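Local coordinates for protein myosin-I heavy chain (Dictyostelium discoideum, PDB 5EJQ) that is an actin-based motor with ATPase activity that takes part in early phagocytosis and adhesion, represented here by a MyTH4-FERM unit of its tail, at residues N22-K27 with I42-L47; P86-L91 with K183-V188; L100-Y105 with P136-L141. The protein carries 3 engineered substitutions. All coordinates share one frame; numbering follows the deposited sequence.

Interaction 1. Residues N22-K27 with I42-L47. Engineered in segment 42-47: Glu43 (natural residue Lys). With GLU (glutamic acid), chain D.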
# COMPACT_ATOMS: atom_id res chain seq x y z
N ASN A 22 -8.34 16.03 -34.34
CA ASN A 22 -7.23 16.37 -33.45
C ASN A 22 -5.80 16.10 -33.97
O ASN A 22 -4.86 16.67 -33.41
CB ASN A 22 -7.43 15.66 -32.09
CG ASN A 22 -8.74 15.99 -31.43
OD1 ASN A 22 -8.90 17.03 -30.81
ND2 ASN A 22 -9.75 15.14 -31.60
N PHE A 23 -5.62 15.26 -35.00
CA PHE A 23 -4.26 14.98 -35.48
C PHE A 23 -3.60 16.20 -36.10
O PHE A 23 -4.26 17.03 -36.73
CB PHE A 23 -4.18 13.76 -36.40
CG PHE A 23 -3.99 12.40 -35.75
CD1 PHE A 23 -4.63 12.08 -34.55
CD2 PHE A 23 -3.24 11.41 -36.38
CE1 PHE A 23 -4.47 10.82 -33.97
CE2 PHE A 23 -3.10 10.14 -35.80
CZ PHE A 23 -3.72 9.86 -34.60
N ASN A 24 -2.29 16.32 -35.86
CA ASN A 24 -1.35 17.37 -36.29
C ASN A 24 -1.01 17.09 -37.78
O ASN A 24 0.16 16.99 -38.15
CB ASN A 24 -0.12 17.26 -35.36
CG ASN A 24 1.03 18.23 -35.52
OD1 ASN A 24 2.20 17.82 -35.41
ND2 ASN A 24 0.73 19.52 -35.69
N ILE A 25 -2.06 16.98 -38.61
CA ILE A 25 -2.06 16.62 -40.03
C ILE A 25 -1.11 17.50 -40.87
O ILE A 25 -0.33 16.96 -41.66
CB ILE A 25 -3.52 16.58 -40.59
CG1 ILE A 25 -4.33 15.45 -39.88
CG2 ILE A 25 -3.55 16.36 -42.13
CD1 ILE A 25 -5.80 15.75 -39.62
N GLU A 26 -1.12 18.84 -40.66
CA GLU A 26 -0.25 19.76 -41.41
C GLU A 26 1.26 19.49 -41.19
O GLU A 26 2.03 19.62 -42.14
CB GLU A 26 -0.61 21.24 -41.12
CG GLU A 26 -0.50 21.66 -39.65
CD GLU A 26 -0.18 23.12 -39.41
OE1 GLU A 26 -1.09 23.85 -38.95
OE2 GLU A 26 0.98 23.53 -39.65
N LYS A 27 1.66 19.07 -39.97
CA LYS A 27 3.07 18.81 -39.63
C LYS A 27 3.53 17.35 -39.90
O LYS A 27 4.73 17.07 -39.84
CB LYS A 27 3.39 19.25 -38.19
CG LYS A 27 3.10 20.72 -37.93
CD LYS A 27 4.32 21.50 -37.48
CE LYS A 27 4.15 23.00 -37.64
NZ LYS A 27 3.15 23.56 -36.68
N ILE A 42 8.02 8.73 -36.84
CA ILE A 42 7.19 9.88 -37.22
C ILE A 42 8.09 11.13 -37.22
O ILE A 42 9.06 11.16 -36.47
CB ILE A 42 5.93 10.06 -36.33
CG1 ILE A 42 6.28 10.07 -34.81
CG2 ILE A 42 4.86 9.00 -36.69
CD1 ILE A 42 5.07 10.37 -33.80
N GLU A 43 7.80 12.11 -38.08
CA GLU A 43 8.60 13.35 -38.20
C GLU A 43 8.16 14.41 -37.17
O GLU A 43 8.90 15.36 -36.90
CB GLU A 43 8.44 13.95 -39.62
CG GLU A 43 8.90 13.06 -40.77
CD GLU A 43 8.02 13.11 -42.01
OE1 GLU A 43 6.84 13.51 -41.90
OE2 GLU A 43 8.50 12.70 -43.09
N SER A 44 6.94 14.30 -36.68
CA SER A 44 6.40 15.23 -35.69
C SER A 44 5.43 14.46 -34.80
O SER A 44 5.16 13.29 -35.07
CB SER A 44 5.68 16.39 -36.39
OG SER A 44 5.30 17.39 -35.45
N SER A 45 4.89 15.10 -33.76
CA SER A 45 3.92 14.47 -32.89
C SER A 45 2.60 14.24 -33.64
O SER A 45 2.28 14.97 -34.60
CB SER A 45 3.68 15.33 -31.66
OG SER A 45 3.24 16.62 -32.05
N LEU A 46 1.83 13.23 -33.21
CA LEU A 46 0.52 12.92 -33.76
C LEU A 46 -0.48 14.00 -33.36
O LEU A 46 -1.34 14.33 -34.16
CB LEU A 46 -0.01 11.56 -33.26
CG LEU A 46 0.71 10.30 -33.75
CD1 LEU A 46 -0.11 9.08 -33.39
CD2 LEU A 46 0.98 10.35 -35.28
N LEU A 47 -0.37 14.53 -32.12
CA LEU A 47 -1.28 15.57 -31.61
C LEU A 47 -0.57 16.92 -31.52
O LEU A 47 0.65 16.97 -31.70
CB LEU A 47 -1.89 15.16 -30.25
CG LEU A 47 -2.63 13.79 -30.18
CD1 LEU A 47 -3.35 13.63 -28.84
CD2 LEU A 47 -3.65 13.62 -31.31
N GLU D . -13.33 15.54 -27.64
CA GLU D . -12.18 15.28 -28.50
C GLU D . -11.24 16.50 -28.61
O GLU D . -11.66 17.56 -29.10
CB GLU D . -12.60 14.74 -29.89
CG GLU D . -13.75 15.45 -30.59
CD GLU D . -14.23 14.84 -31.90
OE1 GLU D . -15.05 15.50 -32.58
OE2 GLU D . -13.82 13.71 -32.24
OXT GLU D . -10.08 16.38 -28.16
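Phe23 lies alongside Leu46, the two side chains running the same way, while Leu47 comes at the ring obliquely. From its root outward, Phe23 CB and CG rest near the carbonyl oxygen of Leu46, CG at 3.6 Å from that O. CD1 then meets the methyl CD2 of Leu47 at 3.7 Å. CE2 sits near both Leu46 methyls, and CZ touches Leu46 CD1 at 3.9 Å. Leu46 CB lies over one ring face, toward the rim. Phe23 is the first residue to leave helix 15-22, whose last residue, Asn22, belongs to the pocket of the bound glutamic acid, and the chain then folds through an inverse gamma turn centred on Asn24. Asn24 N joins the start of the loop to its later part, beside helix 101-111 of the MyTH4 region, donating to Leu46 O over 2.8 Å, nearly straight at 173° though tilted from the carbonyl plane. The same oxygen receives a CA-H...O contact from Phe23 CA at 3.3 Å. Ser45 OG, held between its own backbone N and carbonyl carbon (chi1 58°), reaches Leu47 O, a 2.6 Å bond almost in line with that C=O. The ring of Phe35 also meets that of Phe23, the planes inclined at about 35°.

Interaction 2. Residues P86-L91 with K183-V188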
# COMPACT_ATOMS: atom_id res chain seq x y z
N PRO A 86 12.39 0.72 -22.75
CA PRO A 86 11.53 1.63 -23.56
C PRO A 86 10.15 1.86 -22.95
O PRO A 86 9.62 2.96 -23.05
CB PRO A 86 11.43 0.92 -24.91
CG PRO A 86 11.72 -0.49 -24.64
CD PRO A 86 12.72 -0.50 -23.52
N VAL A 87 9.58 0.84 -22.26
CA VAL A 87 8.28 0.91 -21.58
C VAL A 87 8.32 1.97 -20.46
O VAL A 87 7.50 2.87 -20.43
CB VAL A 87 7.84 -0.48 -21.05
CG1 VAL A 87 6.51 -0.40 -20.29
CG2 VAL A 87 7.74 -1.49 -22.19
N LYS A 88 9.31 1.85 -19.57
CA LYS A 88 9.48 2.79 -18.45
C LYS A 88 9.74 4.21 -18.89
O LYS A 88 9.24 5.12 -18.23
CB LYS A 88 10.55 2.29 -17.47
CG LYS A 88 10.08 1.08 -16.70
CD LYS A 88 11.05 0.74 -15.61
CE LYS A 88 10.39 -0.14 -14.59
NZ LYS A 88 11.21 -0.22 -13.37
N PHE A 89 10.42 4.42 -20.04
CA PHE A 89 10.65 5.77 -20.58
C PHE A 89 9.29 6.37 -20.93
O PHE A 89 9.01 7.51 -20.55
CB PHE A 89 11.55 5.75 -21.84
CG PHE A 89 11.72 7.09 -22.54
CD1 PHE A 89 10.80 7.52 -23.49
CD2 PHE A 89 12.81 7.91 -22.25
CE1 PHE A 89 10.95 8.76 -24.13
CE2 PHE A 89 12.96 9.15 -22.90
CZ PHE A 89 12.03 9.57 -23.83
N ILE A 90 8.43 5.58 -21.62
CA ILE A 90 7.10 6.03 -22.07
C ILE A 90 6.20 6.34 -20.88
O ILE A 90 5.58 7.41 -20.83
CB ILE A 90 6.43 5.00 -23.03
CG1 ILE A 90 7.28 4.71 -24.27
CG2 ILE A 90 4.99 5.43 -23.42
CD1 ILE A 90 6.88 3.41 -25.02
N LEU A 91 6.11 5.37 -19.94
CA LEU A 91 5.25 5.49 -18.77
C LEU A 91 5.66 6.62 -17.86
O LEU A 91 4.77 7.31 -17.36
CB LEU A 91 5.15 4.14 -18.02
CG LEU A 91 4.60 2.96 -18.81
CD1 LEU A 91 4.62 1.69 -17.98
CD2 LEU A 91 3.18 3.26 -19.29
N LYS A 183 0.70 6.95 -8.32
CA LYS A 183 1.79 7.91 -8.17
C LYS A 183 3.10 7.44 -8.76
O LYS A 183 4.03 8.24 -8.87
CB LYS A 183 2.01 8.16 -6.65
CG LYS A 183 0.79 8.71 -5.90
CD LYS A 183 1.18 8.98 -4.45
CE LYS A 183 0.02 9.36 -3.56
NZ LYS A 183 0.36 9.15 -2.12
N GLN A 184 3.22 6.14 -9.02
CA GLN A 184 4.46 5.56 -9.48
C GLN A 184 4.29 4.80 -10.78
O GLN A 184 3.21 4.27 -11.06
CB GLN A 184 5.04 4.60 -8.42
CG GLN A 184 5.22 5.18 -7.01
CD GLN A 184 6.37 6.16 -6.91
OE1 GLN A 184 7.36 6.07 -7.63
NE2 GLN A 184 6.26 7.11 -6.01
N VAL A 185 5.39 4.70 -11.55
CA VAL A 185 5.47 3.92 -12.77
C VAL A 185 5.59 2.44 -12.32
O VAL A 185 6.38 2.15 -11.41
CB VAL A 185 6.68 4.38 -13.64
CG1 VAL A 185 7.06 3.35 -14.71
CG2 VAL A 185 6.39 5.74 -14.28
N PRO A 186 4.86 1.50 -12.94
CA PRO A 186 4.98 0.08 -12.55
C PRO A 186 6.41 -0.45 -12.50
O PRO A 186 7.22 -0.11 -13.37
CB PRO A 186 4.22 -0.64 -13.66
CG PRO A 186 3.18 0.34 -14.09
CD PRO A 186 3.86 1.67 -14.02
N SER A 187 6.70 -1.34 -11.52
CA SER A 187 8.00 -2.03 -11.41
C SER A 187 8.09 -3.10 -12.50
O SER A 187 7.06 -3.44 -13.11
CB SER A 187 8.15 -2.70 -10.04
OG SER A 187 7.04 -3.53 -9.72
N VAL A 188 9.29 -3.64 -12.73
CA VAL A 188 9.51 -4.73 -13.69
C VAL A 188 8.58 -5.92 -13.34
O VAL A 188 7.91 -6.42 -14.23
CB VAL A 188 11.01 -5.15 -13.77
CG1 VAL A 188 11.18 -6.50 -14.49
CG2 VAL A 188 11.84 -4.07 -14.46
O HOH W 1 9.35 1.75 -11.91
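Leu91 overlaps Val185 and Pro186 with two different parts of its side chain. Its CB meets Val185 CG1 at 3.9 Å, and its CD1 methyl reaches Pro186 CD at 4.0 Å, the leucine and the proline ring crossing at about a right angle. The second valine branch, CG2, is set anti to its own carbonyl carbon and turns to the helix backbone, touching Leu91 C at 3.8 Å. One turn earlier, Lys88 stretches out beyond CG and passes along the loop. Its CE comes within 3.4 Å of Pro186 O, and its NZ lies beside Val188 CG2. The ammonium group forms a salt bridge with Glu271 and also donates to a water 3.1 Å from NZ; that water can donate to Val185 O, 3.0 Å away. Glu271 also accepts from Val188 N, so one carboxylate holds both the lysine and the start of helix 188-195, where Ser187 is the N-cap and borders a bound glycine. The contact lays the loop after helix 160-179 against MyTH4 helix 80-96, with Thr131 of helix 118-132 packed on Leu91; through Glu271 and Ser268 the loop is also bonded to helix 263-277 of the FERM part, so the site lies where MyTH4 and FERM meet.

Interaction 3. Residues L100-Y105 with P136-L141. With GLU (glutamic acid), chain D.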
# COMPACT_ATOMS: atom_id res chain seq x y z
N LEU A 100 0.57 14.97 -22.24
CA LEU A 100 1.27 14.05 -23.12
C LEU A 100 0.59 12.64 -23.20
O LEU A 100 0.95 11.82 -24.04
CB LEU A 100 2.71 13.95 -22.63
CG LEU A 100 3.81 13.39 -23.56
CD1 LEU A 100 3.73 13.99 -24.99
CD2 LEU A 100 5.19 13.61 -22.94
N ARG A 101 -0.41 12.39 -22.34
CA ARG A 101 -1.12 11.11 -22.24
C ARG A 101 -1.91 10.72 -23.45
O ARG A 101 -1.81 9.57 -23.88
CB ARG A 101 -2.02 11.09 -20.99
CG ARG A 101 -1.17 11.10 -19.75
CD ARG A 101 -2.04 11.19 -18.53
NE ARG A 101 -1.21 11.27 -17.34
CZ ARG A 101 -1.68 11.47 -16.13
NH1 ARG A 101 -2.99 11.59 -15.93
NH2 ARG A 101 -0.86 11.58 -15.09
N ASP A 102 -2.71 11.64 -24.01
CA ASP A 102 -3.47 11.32 -25.21
C ASP A 102 -2.58 11.00 -26.40
O ASP A 102 -2.91 10.11 -27.17
CB ASP A 102 -4.50 12.42 -25.52
CG ASP A 102 -5.60 12.53 -24.48
OD1 ASP A 102 -5.71 11.62 -23.61
OD2 ASP A 102 -6.32 13.56 -24.48
N GLU A 103 -1.42 11.68 -26.52
CA GLU A 103 -0.42 11.46 -27.56
C GLU A 103 0.03 10.00 -27.53
O GLU A 103 0.05 9.35 -28.58
CB GLU A 103 0.79 12.42 -27.37
CG GLU A 103 1.99 12.13 -28.27
CD GLU A 103 1.85 12.54 -29.74
OE1 GLU A 103 1.29 13.63 -30.00
OE2 GLU A 103 2.36 11.80 -30.62
N ILE A 104 0.36 9.48 -26.33
CA ILE A 104 0.82 8.12 -26.08
C ILE A 104 -0.23 7.12 -26.57
O ILE A 104 0.06 6.32 -27.45
CB ILE A 104 1.27 7.93 -24.62
CG1 ILE A 104 2.55 8.79 -24.36
CG2 ILE A 104 1.51 6.43 -24.26
CD1 ILE A 104 2.88 8.98 -22.93
N TYR A 105 -1.49 7.28 -26.13
CA TYR A 105 -2.59 6.44 -26.56
C TYR A 105 -2.79 6.46 -28.07
O TYR A 105 -2.94 5.39 -28.66
CB TYR A 105 -3.88 6.83 -25.83
CG TYR A 105 -3.96 6.22 -24.44
CD1 TYR A 105 -4.39 4.91 -24.27
CD2 TYR A 105 -3.65 6.97 -23.31
CE1 TYR A 105 -4.52 4.36 -23.00
CE2 TYR A 105 -3.76 6.42 -22.03
CZ TYR A 105 -4.19 5.11 -21.88
OH TYR A 105 -4.33 4.53 -20.66
N PRO A 136 -4.87 6.98 -17.23
CA PRO A 136 -5.89 6.86 -18.27
C PRO A 136 -5.69 7.92 -19.38
O PRO A 136 -4.98 8.93 -19.19
CB PRO A 136 -7.19 7.13 -17.48
CG PRO A 136 -6.80 8.13 -16.46
CD PRO A 136 -5.33 7.85 -16.12
N PRO A 137 -6.42 7.79 -20.51
CA PRO A 137 -6.45 8.93 -21.46
C PRO A 137 -7.23 10.07 -20.76
O PRO A 137 -7.96 9.79 -19.81
CB PRO A 137 -7.28 8.40 -22.64
CG PRO A 137 -7.44 6.89 -22.41
CD PRO A 137 -7.34 6.71 -20.92
N THR A 138 -7.11 11.33 -21.25
CA THR A 138 -7.90 12.43 -20.68
C THR A 138 -9.40 12.24 -21.07
O THR A 138 -9.71 11.44 -21.96
CB THR A 138 -7.42 13.83 -21.14
OG1 THR A 138 -7.87 14.03 -22.48
CG2 THR A 138 -5.94 14.02 -21.08
N ARG A 139 -10.31 13.03 -20.48
CA ARG A 139 -11.75 12.94 -20.75
C ARG A 139 -12.12 13.17 -22.22
O ARG A 139 -13.14 12.66 -22.69
CB ARG A 139 -12.55 13.87 -19.80
CG ARG A 139 -12.52 15.36 -20.19
CD ARG A 139 -13.62 16.12 -19.49
NE ARG A 139 -13.67 17.52 -19.90
CZ ARG A 139 -13.06 18.52 -19.27
NH1 ARG A 139 -12.32 18.28 -18.20
NH2 ARG A 139 -13.18 19.76 -19.71
N LYS A 140 -11.27 13.89 -22.96
CA LYS A 140 -11.50 14.16 -24.39
C LYS A 140 -11.20 12.94 -25.28
O LYS A 140 -11.74 12.85 -26.37
CB LYS A 140 -10.71 15.39 -24.86
CG LYS A 140 -10.79 16.59 -23.92
CD LYS A 140 -11.96 17.51 -24.20
CE LYS A 140 -11.91 18.71 -23.29
NZ LYS A 140 -13.08 19.59 -23.50
N LEU A 141 -10.38 11.99 -24.82
CA LEU A 141 -10.12 10.80 -25.65
C LEU A 141 -10.69 9.48 -25.06
O LEU A 141 -10.98 8.57 -25.83
CB LEU A 141 -8.60 10.69 -25.93
CG LEU A 141 -8.05 9.42 -26.61
CD1 LEU A 141 -8.49 9.32 -28.05
CD2 LEU A 141 -6.52 9.36 -26.50
N GLU D . -13.33 15.54 -27.64
CA GLU D . -12.18 15.28 -28.50
C GLU D . -11.24 16.50 -28.61
O GLU D . -11.66 17.56 -29.10
CB GLU D . -12.60 14.74 -29.89
CG GLU D . -13.75 15.45 -30.59
CD GLU D . -14.23 14.84 -31.90
OE1 GLU D . -15.05 15.50 -32.58
OE2 GLU D . -13.82 13.71 -32.24
OXT GLU D . -10.08 16.38 -28.16
O HOH W 2 -5.13 11.51 -17.75
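The beginning of helix 101-111 faces an irregular loop that opens with Pro136 and Pro137, the backbones nearest at Asp102 and Pro137, whose CA atoms are 5.4 Å apart. Asp102 grips Thr138 with both carboxylate oxygens: OD1 accepts from Thr138 N at 2.8 Å, with an N-H...O angle of 163°, and OD2 accepts the hydroxyl proton of Thr138 OG1 at 2.6 Å. Each oxygen uses its syn lone pair, so the two donors of one residue fix the rotation of the carboxylate. The threonine OG1 stands between its own backbone N and carbonyl carbon (chi1 77°), which brings hydroxyl and amide to the same carboxylate; OG1 also accepts a weak bond from the N of Lys140, a residue that borders the bound glutamic acid. An alanine in place of Asp102 is likely to leave the amide and hydroxyl of Thr138 without their shared acceptor and the loop less firmly held against the helix.

About a turn further along the helix, Tyr105 is crossed at about a right angle by Pro137, which lays CG over the centre of the ring, 3.6 Å from the centroid and 9° off the normal, a CH-pi contact. Leu141 CD2 fills in beside the root of the same tyrosine, 3.7 Å from its CB. The phenol hydroxyl bonds to Phe135 O. Arg101, extended from CG to NE, is joined to Pro136 O through a water that lies in plane at the guanidinium edge, 2.8 Å from NH1, while NE and NH2 bind the carbonyls of Gly94 and Leu95.

Within the helical MyTH4 domain, helix 101-111 is thereby joined to the link between helices 118-132 and 142-154. Phe145 of the latter meets Tyr105 edge-to-face, Thr131 and Cys132 of helix 118-132 pack on the same tyrosine, and Tyr18 of helix 15-22 touches Asp102 and Leu141.

Overall arrangement
Interactions 1 and 3 touch, their centres about 15 Å apart: Glu103 of helix 101-111 probably accepts hydrogen bonds from both Leu46 and Leu47, with Leu47 N 2.8 Å from Glu103 OE1. Both also border the bound glutamic acid, whose pocket includes Asn22 from one and Lys140 from the other. Interaction 2 meets interaction 3 where Ile90 CG2 packs on Ile104 CG2 (3.7 Å); these centres lie about 16 Å apart, and residues 100-141 fall within the span between segments 86-91 and 183-188. Interaction 2 does not touch interaction 1, the nearest atoms being about 11 Å apart, and it borders a different bound ligand, the glycine beside Ser187.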